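Long-range contacts in putative cytochrome P450 154A1 (Streptomyces coelicolor, PDB 1ODO), which is a haem-binding protein of the cytochrome P450 family, modelled here with 4-phenyl-1H-imidazole in a pocket beside the haem: residues A64-F69 with L294-T299; D127-L132 with G373-L378; P137-Q142 with H398-V403. All blocks are in the same frame, centred on the assembly; numbering follows the deposited sequence.

Contact 1 of 3, residues A64-F69 with L294-T299. With HEM (protoporphyrin IX containing Fe), chain B.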
loop_
_atom_site.group_PDB
_atom_site.type_symbol
_atom_site.label_atom_id
_atom_site.label_comp_id
_atom_site.label_asym_id
_atom_site.label_seq_id
_atom_site.Cartn_x
_atom_site.Cartn_y
_atom_site.Cartn_z
ATOM N N ALA A 64 21.900 -6.235 -7.589
ATOM C CA ALA A 64 22.353 -7.232 -8.544
ATOM C C ALA A 64 21.966 -7.003 -10.001
ATOM O O ALA A 64 22.738 -7.334 -10.906
ATOM C CB ALA A 64 21.861 -8.612 -8.106
ATOM N N HIS A 65 20.795 -6.417 -10.239
ATOM C CA HIS A 65 20.357 -6.197 -11.611
ATOM C C HIS A 65 20.157 -4.791 -12.179
ATOM O O HIS A 65 19.683 -4.652 -13.309
ATOM C CB HIS A 65 19.084 -7.022 -11.826
ATOM C CG HIS A 65 19.235 -8.465 -11.449
ATOM N ND1 HIS A 65 20.142 -9.305 -12.062
ATOM C CD2 HIS A 65 18.606 -9.212 -10.512
ATOM C CE1 HIS A 65 20.063 -10.507 -11.519
ATOM N NE2 HIS A 65 19.138 -10.478 -10.576
ATOM N N TRP A 66 20.505 -3.752 -11.426
ATOM C CA TRP A 66 20.342 -2.385 -11.928
ATOM C C TRP A 66 21.712 -1.702 -11.932
ATOM O O TRP A 66 22.183 -1.225 -10.902
ATOM C CB TRP A 66 19.359 -1.595 -11.057
ATOM C CG TRP A 66 18.967 -0.259 -11.644
ATOM C CD1 TRP A 66 19.059 0.121 -12.957
ATOM C CD2 TRP A 66 18.335 0.831 -10.957
ATOM N NE1 TRP A 66 18.520 1.372 -13.128
ATOM C CE2 TRP A 66 18.067 1.831 -11.919
ATOM C CE3 TRP A 66 17.964 1.055 -9.625
ATOM C CZ2 TRP A 66 17.444 3.040 -11.589
ATOM C CZ3 TRP A 66 17.344 2.258 -9.296
ATOM C CH2 TRP A 66 17.090 3.236 -10.277
ATOM N N PRO A 67 22.370 -1.657 -13.100
ATOM C CA PRO A 67 23.694 -1.040 -13.250
ATOM C C PRO A 67 23.797 0.394 -12.739
ATOM O O PRO A 67 24.846 0.806 -12.237
ATOM C CB PRO A 67 23.949 -1.139 -14.753
ATOM C CG PRO A 67 23.248 -2.415 -15.117
ATOM C CD PRO A 67 21.937 -2.274 -14.369
ATOM N N ALA A 68 22.709 1.148 -12.853
ATOM C CA ALA A 68 22.696 2.537 -12.404
ATOM C C ALA A 68 22.476 2.720 -10.904
ATOM O O ALA A 68 22.573 3.838 -10.399
ATOM C CB ALA A 68 21.632 3.315 -13.174
ATOM N N PHE A 69 22.196 1.633 -10.192
ATOM C CA PHE A 69 21.961 1.714 -8.751
ATOM C C PHE A 69 22.980 2.561 -7.994
ATOM O O PHE A 69 22.613 3.492 -7.273
ATOM C CB PHE A 69 21.927 0.321 -8.128
ATOM C CG PHE A 69 21.693 0.334 -6.644
ATOM C CD1 PHE A 69 20.445 0.666 -6.126
ATOM C CD2 PHE A 69 22.731 0.057 -5.761
ATOM C CE1 PHE A 69 20.231 0.722 -4.750
ATOM C CE2 PHE A 69 22.529 0.111 -4.375
ATOM C CZ PHE A 69 21.277 0.444 -3.872
ATOM N N LEU A 294 10.602 -0.735 -7.568
ATOM C CA LEU A 294 10.923 -0.642 -8.983
ATOM C C LEU A 294 11.454 -2.029 -9.359
ATOM O O LEU A 294 11.865 -2.796 -8.487
ATOM C CB LEU A 294 12.014 0.415 -9.191
ATOM C CG LEU A 294 12.284 0.966 -10.592
ATOM C CD1 LEU A 294 11.027 1.643 -11.129
ATOM C CD2 LEU A 294 13.444 1.969 -10.526
ATOM N N ARG A 295 11.423 -2.360 -10.645
ATOM C CA ARG A 295 11.912 -3.654 -11.105
ATOM C C ARG A 295 12.907 -3.420 -12.231
ATOM O O ARG A 295 12.951 -2.331 -12.798
ATOM C CB ARG A 295 10.753 -4.534 -11.578
ATOM C CG ARG A 295 10.019 -5.222 -10.429
ATOM C CD ARG A 295 8.868 -6.078 -10.944
ATOM N NE ARG A 295 8.339 -6.978 -9.921
ATOM C CZ ARG A 295 7.535 -6.613 -8.925
ATOM N NH1 ARG A 295 7.146 -5.350 -8.792
ATOM N NH2 ARG A 295 7.111 -7.523 -8.061
ATOM N N TYR A 296 13.702 -4.433 -12.553
ATOM C CA TYR A 296 14.698 -4.303 -13.612
ATOM C C TYR A 296 14.745 -5.527 -14.512
ATOM O O TYR A 296 14.479 -6.643 -14.075
ATOM C CB TYR A 296 16.078 -4.064 -12.989
ATOM C CG TYR A 296 15.982 -3.243 -11.728
ATOM C CD1 TYR A 296 15.871 -3.858 -10.481
ATOM C CD2 TYR A 296 15.853 -1.856 -11.794
ATOM C CE1 TYR A 296 15.619 -3.111 -9.327
ATOM C CE2 TYR A 296 15.600 -1.102 -10.654
ATOM C CZ TYR A 296 15.479 -1.731 -9.428
ATOM O OH TYR A 296 15.173 -0.983 -8.314
ATOM N N ALA A 297 15.085 -5.308 -15.775
ATOM C CA ALA A 297 15.171 -6.401 -16.729
ATOM C C ALA A 297 16.515 -7.099 -16.557
ATOM O O ALA A 297 17.570 -6.471 -16.667
ATOM C CB ALA A 297 15.031 -5.867 -18.150
ATOM N N VAL A 298 16.474 -8.395 -16.272
ATOM C CA VAL A 298 17.695 -9.173 -16.088
ATOM C C VAL A 298 18.331 -9.418 -17.453
ATOM O O VAL A 298 19.546 -9.602 -17.568
ATOM C CB VAL A 298 17.385 -10.519 -15.408
ATOM C CG1 VAL A 298 18.668 -11.316 -15.213
ATOM C CG2 VAL A 298 16.695 -10.269 -14.070
ATOM N N THR A 299 17.493 -9.409 -18.485
ATOM C CA THR A 299 17.939 -9.621 -19.858
ATOM C C THR A 299 16.992 -8.821 -20.752
ATOM O O THR A 299 15.970 -8.327 -20.280
ATOM C CB THR A 299 17.864 -11.115 -20.245
ATOM O OG1 THR A 299 18.486 -11.312 -21.520
ATOM C CG2 THR A 299 16.414 -11.575 -20.317
HETATM C CHA HEM B . 4.068 -5.779 -0.932
HETATM C CHB HEM B . 2.997 -6.176 3.745
HETATM C CHC HEM B . -1.123 -3.768 3.015
HETATM C CHD HEM B . -0.028 -3.361 -1.645
HETATM C C1A HEM B . 4.151 -6.123 0.395
HETATM C C2A HEM B . 5.238 -6.862 1.028
HETATM C C3A HEM B . 4.944 -6.968 2.331
HETATM C C4A HEM B . 3.665 -6.309 2.556
HETATM C CMA HEM B . 5.776 -7.649 3.433
HETATM C CAA HEM B . 6.480 -7.395 0.281
HETATM C CBA HEM B . 6.180 -8.755 -0.376
HETATM C CGA HEM B . 7.334 -9.377 -1.159
HETATM O O1A HEM B . 8.090 -8.555 -1.787
HETATM O O2A HEM B . 7.458 -10.600 -1.146
HETATM C C1B HEM B . 1.796 -5.555 3.963
HETATM C C2B HEM B . 1.152 -5.446 5.260
HETATM C C3B HEM B . -0.014 -4.767 5.061
HETATM C C4B HEM B . -0.098 -4.453 3.653
HETATM C CMB HEM B . 1.727 -6.009 6.577
HETATM C CAB HEM B . -1.089 -4.367 6.090
HETATM C CBB HEM B . -1.824 -5.553 6.735
HETATM C C1C HEM B . -1.184 -3.454 1.665
HETATM C C2C HEM B . -2.291 -2.712 1.041
HETATM C C3C HEM B . -1.982 -2.592 -0.271
HETATM C C4C HEM B . -0.708 -3.254 -0.462
HETATM C CMC HEM B . -3.534 -2.197 1.830
HETATM C CAC HEM B . -2.742 -1.905 -1.436
HETATM C CBC HEM B . -4.241 -2.204 -1.561
HETATM C C1D HEM B . 1.175 -3.970 -1.872
HETATM C C2D HEM B . 1.858 -4.039 -3.143
HETATM C C3D HEM B . 3.017 -4.711 -2.944
HETATM C C4D HEM B . 3.051 -5.077 -1.547
HETATM C CMD HEM B . 1.329 -3.425 -4.454
HETATM C CAD HEM B . 4.092 -4.993 -4.006
HETATM C CBD HEM B . 3.766 -6.006 -5.108
HETATM C CGD HEM B . 4.959 -6.038 -6.039
HETATM O O1D HEM B . 4.843 -5.549 -7.170
HETATM O O2D HEM B . 6.015 -6.525 -5.575
HETATM N NA HEM B . 3.209 -5.809 1.346
HETATM N NB HEM B . 1.015 -4.932 2.995
HETATM N NC HEM B . -0.237 -3.777 0.725
HETATM N ND HEM B . 1.922 -4.610 -0.887
HETATM FE FE HEM B . 1.474 -4.792 1.026
HETATM O O HOH W 1 20.068 -6.400 -15.317
#
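His65, the last residue of helix 62-65, lays its imidazole against Val298 just past the end of strand 292-297. Val298 CG2 stands over the middle of the ring, 4.0 Å from the His65 centroid, while Ala64 CB covers the opposite face; Tyr91 meets the same ring edge-to-face. The carbonyl of His65 is tied to the strand by a single water, which donates 2.7 Å to His65 O and 2.8 Å to Ala297 O. At Trp66 the chain leaves the helix and enters a type I turn to Phe69. CG of Trp66 is anti to its backbone N (chi1 -170°), and the indole lies against Tyr296. The five-membered ring and the phenol are nearly parallel, 18° apart, but slid sidelong so that they hardly overlap: Tyr296 CE2 sits 3.4 Å from Trp66 CE3, and Trp66 CB rests over the phenol face. Leu294 CD2 comes over the six-membered part of the same indole face, 3.9 Å from Trp66 CH2. Further along the turn, Ala68 CB covers the other indole face. Between Leu294 and Tyr296 on the strand, Arg295 makes no contact with 64-69; its guanidinium holds a haem propionate, NH1 bonding O1D and NH2 bonding O2D. The chemistry implies a division of labour: apolar and CH-pi packing joins strand to turn, with one water matching two carbonyl acceptors, while the charged group serves the haem.

Contact 2 of 3, residues D127-L132 with G373-L378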
loop_
_atom_site.group_PDB
_atom_site.type_symbol
_atom_site.label_atom_id
_atom_site.label_comp_id
_atom_site.label_asym_id
_atom_site.label_seq_id
_atom_site.Cartn_x
_atom_site.Cartn_y
_atom_site.Cartn_z
ATOM N N ASP A 127 -16.794 2.917 18.773
ATOM C CA ASP A 127 -17.472 3.352 19.993
ATOM C C ASP A 127 -17.046 4.784 20.299
ATOM O O ASP A 127 -17.866 5.621 20.680
ATOM C CB ASP A 127 -17.099 2.470 21.189
ATOM C CG ASP A 127 -17.756 1.110 21.145
ATOM O OD1 ASP A 127 -18.819 0.977 20.508
ATOM O OD2 ASP A 127 -17.212 0.177 21.769
ATOM N N ARG A 128 -15.752 5.057 20.132
ATOM C CA ARG A 128 -15.208 6.386 20.386
ATOM C C ARG A 128 -15.893 7.421 19.508
ATOM O O ARG A 128 -16.185 8.529 19.952
ATOM C CB ARG A 128 -13.705 6.409 20.116
ATOM C CG ARG A 128 -12.854 5.823 21.226
ATOM C CD ARG A 128 -11.420 5.665 20.752
ATOM N NE ARG A 128 -11.002 6.786 19.911
ATOM C CZ ARG A 128 -9.825 6.862 19.297
ATOM N NH1 ARG A 128 -8.941 5.881 19.430
ATOM N NH2 ARG A 128 -9.531 7.916 18.546
ATOM N N LEU A 129 -16.136 7.058 18.254
ATOM C CA LEU A 129 -16.790 7.960 17.317
ATOM C C LEU A 129 -18.172 8.313 17.848
ATOM O O LEU A 129 -18.620 9.451 17.739
ATOM C CB LEU A 129 -16.939 7.290 15.948
ATOM C CG LEU A 129 -15.668 7.017 15.142
ATOM C CD1 LEU A 129 -16.015 6.217 13.893
ATOM C CD2 LEU A 129 -15.008 8.330 14.766
ATOM N N ALA A 130 -18.838 7.316 18.420
ATOM C CA ALA A 130 -20.176 7.491 18.975
ATOM C C ALA A 130 -20.222 8.453 20.157
ATOM O O ALA A 130 -21.288 8.961 20.502
ATOM C CB ALA A 130 -20.743 6.140 19.386
ATOM N N GLU A 131 -19.073 8.700 20.775
ATOM C CA GLU A 131 -19.006 9.605 21.921
ATOM C C GLU A 131 -18.728 11.043 21.493
ATOM O O GLU A 131 -18.916 11.978 22.272
ATOM C CB GLU A 131 -17.919 9.143 22.894
ATOM C CG GLU A 131 -17.986 7.666 23.228
ATOM C CD GLU A 131 -16.898 7.230 24.189
ATOM O OE1 GLU A 131 -15.722 7.611 23.982
ATOM O OE2 GLU A 131 -17.220 6.497 25.154
ATOM N N LEU A 132 -18.272 11.215 20.256
ATOM C CA LEU A 132 -17.973 12.544 19.740
ATOM C C LEU A 132 -19.222 13.418 19.734
ATOM O O LEU A 132 -20.341 12.918 19.610
ATOM C CB LEU A 132 -17.398 12.447 18.322
ATOM C CG LEU A 132 -15.886 12.239 18.166
ATOM C CD1 LEU A 132 -15.386 11.185 19.127
ATOM C CD2 LEU A 132 -15.583 11.840 16.731
ATOM N N GLY A 373 -22.743 -0.006 10.315
ATOM C CA GLY A 373 -23.695 -0.716 11.146
ATOM C C GLY A 373 -24.095 0.178 12.310
ATOM O O GLY A 373 -25.254 0.191 12.730
ATOM N N ARG A 374 -23.132 0.943 12.818
ATOM C CA ARG A 374 -23.369 1.847 13.938
ATOM C C ARG A 374 -23.985 3.173 13.497
ATOM O O ARG A 374 -24.827 3.735 14.196
ATOM C CB ARG A 374 -22.057 2.131 14.677
ATOM C CG ARG A 374 -22.242 2.788 16.039
ATOM C CD ARG A 374 -22.768 1.777 17.048
ATOM N NE ARG A 374 -21.784 0.725 17.298
ATOM C CZ ARG A 374 -20.731 0.858 18.099
ATOM N NH1 ARG A 374 -20.521 1.998 18.744
ATOM N NH2 ARG A 374 -19.874 -0.145 18.241
ATOM N N PHE A 375 -23.555 3.676 12.344
ATOM C CA PHE A 375 -24.077 4.940 11.834
ATOM C C PHE A 375 -24.688 4.780 10.446
ATOM O O PHE A 375 -24.055 5.095 9.439
ATOM C CB PHE A 375 -22.966 5.994 11.774
ATOM C CG PHE A 375 -22.175 6.119 13.045
ATOM C CD1 PHE A 375 -20.943 5.487 13.176
ATOM C CD2 PHE A 375 -22.668 6.858 14.114
ATOM C CE1 PHE A 375 -20.210 5.592 14.358
ATOM C CE2 PHE A 375 -21.946 6.970 15.299
ATOM C CZ PHE A 375 -20.712 6.335 15.421
ATOM N N PRO A 376 -25.938 4.296 10.374
ATOM C CA PRO A 376 -26.607 4.109 9.082
ATOM C C PRO A 376 -26.849 5.412 8.321
ATOM O O PRO A 376 -27.106 5.393 7.116
ATOM C CB PRO A 376 -27.906 3.405 9.466
ATOM C CG PRO A 376 -28.198 3.975 10.823
ATOM C CD PRO A 376 -26.833 3.931 11.487
ATOM N N ASP A 377 -26.765 6.541 9.020
ATOM C CA ASP A 377 -26.978 7.840 8.390
ATOM C C ASP A 377 -25.675 8.576 8.092
ATOM O O ASP A 377 -25.679 9.778 7.836
ATOM C CB ASP A 377 -27.860 8.723 9.273
ATOM C CG ASP A 377 -29.298 8.242 9.326
ATOM O OD1 ASP A 377 -30.108 8.886 10.027
ATOM O OD2 ASP A 377 -29.618 7.226 8.670
ATOM N N LEU A 378 -24.562 7.852 8.131
ATOM C CA LEU A 378 -23.259 8.450 7.861
ATOM C C LEU A 378 -23.297 9.185 6.523
ATOM O O LEU A 378 -23.876 8.690 5.560
ATOM C CB LEU A 378 -22.191 7.359 7.813
ATOM C CG LEU A 378 -20.746 7.803 7.588
ATOM C CD1 LEU A 378 -20.246 8.551 8.817
ATOM C CD2 LEU A 378 -19.877 6.579 7.321
#
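Two helix ends of the P450 fold meet here, the C-terminal turn of helix 108-131 and the exit of helix 357-374 into a type I turn from Phe375 to Leu378. The polar link is Asp127 with Arg374. Both terminal guanidinium nitrogens converge on one carboxylate oxygen: Arg374 NH1 to Asp127 OD1 is 2.7 Å, and NH2 to the same OD1 is also 2.7 Å. NH1 uses the anti lone pair, whereas NH2 comes from above the carboxylate plane. The two flat groups are turned 34° apart, and neither bond is straight, with N-H...O angles of 135° and 132°. Arg374 is folded at chi2 and chi3 rather than extended, and its CG lies over one face of its neighbour Phe375.

Phe375, the first residue beyond the helix, points its ring end at helix 108-131. Ala130 N sits at the ring edge, 3.7 Å from Phe375 CZ. The same CZ touches Ala130 CB at 4.0 Å, and Leu129 CB lies 3.9 Å from Phe375 CZ. Val126 and Leu405 also touch Phe375, and the ring of His406 meets it. The buried phenyl thus supplies the apolar part of the joint, while the salt bridge lies at its more exposed margin; concentrating both N-H donors on OD1 would be expected to draw negative charge toward that oxygen.

Contact 3 of 3, residues P137-Q142 with H398-V403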
loop_
_atom_site.group_PDB
_atom_site.type_symbol
_atom_site.label_atom_id
_atom_site.label_comp_id
_atom_site.label_asym_id
_atom_site.label_seq_id
_atom_site.Cartn_x
_atom_site.Cartn_y
_atom_site.Cartn_z
ATOM N N PRO A 137 -18.653 17.924 12.478
ATOM C CA PRO A 137 -17.940 17.087 11.508
ATOM C C PRO A 137 -16.779 16.318 12.126
ATOM O O PRO A 137 -16.121 16.795 13.053
ATOM C CB PRO A 137 -17.483 18.095 10.452
ATOM C CG PRO A 137 -17.327 19.357 11.235
ATOM C CD PRO A 137 -18.553 19.346 12.112
ATOM N N VAL A 138 -16.538 15.124 11.596
ATOM C CA VAL A 138 -15.466 14.260 12.069
ATOM C C VAL A 138 -14.588 13.831 10.895
ATOM O O VAL A 138 -15.100 13.386 9.869
ATOM C CB VAL A 138 -16.043 12.988 12.737
ATOM C CG1 VAL A 138 -14.923 12.051 13.150
ATOM C CG2 VAL A 138 -16.889 13.376 13.947
ATOM N N ASP A 139 -13.274 13.978 11.032
ATOM C CA ASP A 139 -12.376 13.579 9.949
ATOM C C ASP A 139 -12.147 12.081 10.143
ATOM O O ASP A 139 -11.301 11.667 10.933
ATOM C CB ASP A 139 -11.045 14.322 10.026
ATOM C CG ASP A 139 -10.129 13.981 8.863
ATOM O OD1 ASP A 139 -10.432 13.010 8.137
ATOM O OD2 ASP A 139 -9.106 14.670 8.677
ATOM N N LEU A 140 -12.915 11.280 9.416
ATOM C CA LEU A 140 -12.825 9.829 9.496
ATOM C C LEU A 140 -11.436 9.264 9.205
ATOM O O LEU A 140 -11.075 8.198 9.709
ATOM C CB LEU A 140 -13.857 9.204 8.554
ATOM C CG LEU A 140 -14.427 7.851 8.979
ATOM C CD1 LEU A 140 -15.176 8.004 10.303
ATOM C CD2 LEU A 140 -15.367 7.335 7.898
ATOM N N ARG A 141 -10.657 9.971 8.395
ATOM C CA ARG A 141 -9.319 9.501 8.069
ATOM C C ARG A 141 -8.470 9.473 9.339
ATOM O O ARG A 141 -7.767 8.498 9.608
ATOM C CB ARG A 141 -8.678 10.412 7.011
ATOM C CG ARG A 141 -7.344 9.895 6.472
ATOM C CD ARG A 141 -6.802 10.773 5.344
ATOM N NE ARG A 141 -5.446 10.380 4.965
ATOM C CZ ARG A 141 -5.150 9.375 4.147
ATOM N NH1 ARG A 141 -6.114 8.650 3.596
ATOM N NH2 ARG A 141 -3.882 9.076 3.901
ATOM N N GLN A 142 -8.560 10.535 10.134
ATOM C CA GLN A 142 -7.796 10.620 11.374
ATOM C C GLN A 142 -8.394 9.844 12.549
ATOM O O GLN A 142 -7.659 9.332 13.390
ATOM C CB GLN A 142 -7.635 12.085 11.796
ATOM C CG GLN A 142 -6.824 12.944 10.838
ATOM C CD GLN A 142 -5.432 12.394 10.600
ATOM O OE1 GLN A 142 -4.732 12.018 11.541
ATOM N NE2 GLN A 142 -5.021 12.345 9.336
ATOM N N HIS A 398 -7.440 10.571 0.214
ATOM C CA HIS A 398 -7.842 11.962 0.384
ATOM C C HIS A 398 -7.094 12.522 1.586
ATOM O O HIS A 398 -6.817 11.800 2.536
ATOM C CB HIS A 398 -9.355 12.071 0.634
ATOM C CG HIS A 398 -10.200 11.551 -0.488
ATOM N ND1 HIS A 398 -10.607 10.236 -0.569
ATOM C CD2 HIS A 398 -10.703 12.169 -1.584
ATOM C CE1 HIS A 398 -11.324 10.066 -1.666
ATOM N NE2 HIS A 398 -11.397 11.224 -2.299
ATOM N N GLN A 399 -6.761 13.807 1.546
ATOM C CA GLN A 399 -6.045 14.419 2.661
ATOM C C GLN A 399 -6.908 14.395 3.916
ATOM O O GLN A 399 -6.401 14.323 5.036
ATOM C CB GLN A 399 -5.665 15.858 2.310
ATOM C CG GLN A 399 -4.538 15.953 1.292
ATOM C CD GLN A 399 -4.163 17.386 0.965
ATOM O OE1 GLN A 399 -4.132 18.245 1.845
ATOM N NE2 GLN A 399 -3.864 17.647 -0.300
ATOM N N ARG A 400 -8.218 14.448 3.716
ATOM C CA ARG A 400 -9.173 14.431 4.816
ATOM C C ARG A 400 -10.485 13.811 4.342
ATOM O O ARG A 400 -10.774 13.798 3.146
ATOM C CB ARG A 400 -9.404 15.859 5.313
ATOM C CG ARG A 400 -9.750 16.841 4.206
ATOM C CD ARG A 400 -9.450 18.292 4.594
ATOM N NE ARG A 400 -10.161 18.709 5.799
ATOM C CZ ARG A 400 -9.743 18.464 7.036
ATOM N NH1 ARG A 400 -8.608 17.806 7.237
ATOM N NH2 ARG A 400 -10.462 18.870 8.076
ATOM N N LEU A 401 -11.266 13.285 5.280
ATOM C CA LEU A 401 -12.546 12.666 4.952
ATOM C C LEU A 401 -13.568 13.126 5.986
ATOM O O LEU A 401 -13.951 12.368 6.883
ATOM C CB LEU A 401 -12.419 11.137 4.965
ATOM C CG LEU A 401 -13.626 10.345 4.450
ATOM C CD1 LEU A 401 -13.974 10.780 3.030
ATOM C CD2 LEU A 401 -13.314 8.862 4.481
ATOM N N PRO A 402 -14.009 14.392 5.876
ATOM C CA PRO A 402 -14.984 15.033 6.767
ATOM C C PRO A 402 -16.379 14.439 6.634
ATOM O O PRO A 402 -16.980 14.487 5.560
ATOM C CB PRO A 402 -14.951 16.504 6.326
ATOM C CG PRO A 402 -13.590 16.657 5.691
ATOM C CD PRO A 402 -13.480 15.370 4.911
ATOM N N VAL A 403 -16.890 13.887 7.728
ATOM C CA VAL A 403 -18.217 13.285 7.728
ATOM C C VAL A 403 -19.043 13.717 8.936
ATOM O O VAL A 403 -18.526 14.307 9.887
ATOM C CB VAL A 403 -18.148 11.740 7.781
ATOM C CG1 VAL A 403 -17.395 11.192 6.575
ATOM C CG2 VAL A 403 -17.480 11.306 9.081
HETATM O O HOH W 2 -6.830 13.954 7.702
HETATM O O HOH W 3 -8.807 16.919 9.872
HETATM O O HOH W 4 -3.694 12.481 5.544
#
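Val138 and Val403 pair as antiparallel strands, joined by Val138 N to Val403 O at 2.7 Å and by Val403 N to Val138 O at 2.8 Å. They belong to a small three-stranded antiparallel sheet of this P450, in which 402-404 lies between 138-139 and 379-380. The next pair, Asp139 with Pro402, is a non-hydrogen-bonded one, and there the first strand runs straight into helix 140-145. Asp139 is the N-cap: its OD1 accepts from Arg141 N and also, across the contact, from Leu401 N at 3.0 Å, the two donors reaching it from opposite faces of the carboxylate. Leu140 N returns a bond to Leu401 O, and Leu140 CD1 packs on Val403 CG2.

Further out, Asp139 OD2 lies near the Arg400 guanidinium but well out of its plane, which is turned 75° from the carboxylate; NH1 is 3.5 Å from OD2, a pairing of charges without a directed N-H. One water bridges the same two atoms, and another links OD2 to Gln142 NE2 and Gln399 O. Extended Arg141 passes the carbonyls of His398 and Gln399 on its way to Asp252 and Asn249 of helix 247-260 and to Tyr146. Asp252 also bonds His398 ND1, so one carboxylate is bonded to both segments. Along that path Arg141 CD comes within 3.0 Å of His398 O.

From the N terminus, the chain first reaches 64-69, whose partner 294-299 closes a largely helical loop of 224 residues. Before that loop ends, it passes 127-132 and then 137-142, the openings of contacts 2 and 3, which close later at 373-378 and 398-403. All three pairs therefore cross; none encloses another. Contact 1 joins the mixed sheet containing strand 292-297 to the turn after helix 62-65, across the chain's centre from the other two, its centre about 49 Å from that of contact 2 and about 40 Å from that of contact 3. Contacts 2 and 3 adjoin: Leu129 and Leu132 pack on Val138, and Leu378 on Val403, bringing the end of helix 108-131 and the turn after helix 357-374 onto the three-stranded sheet.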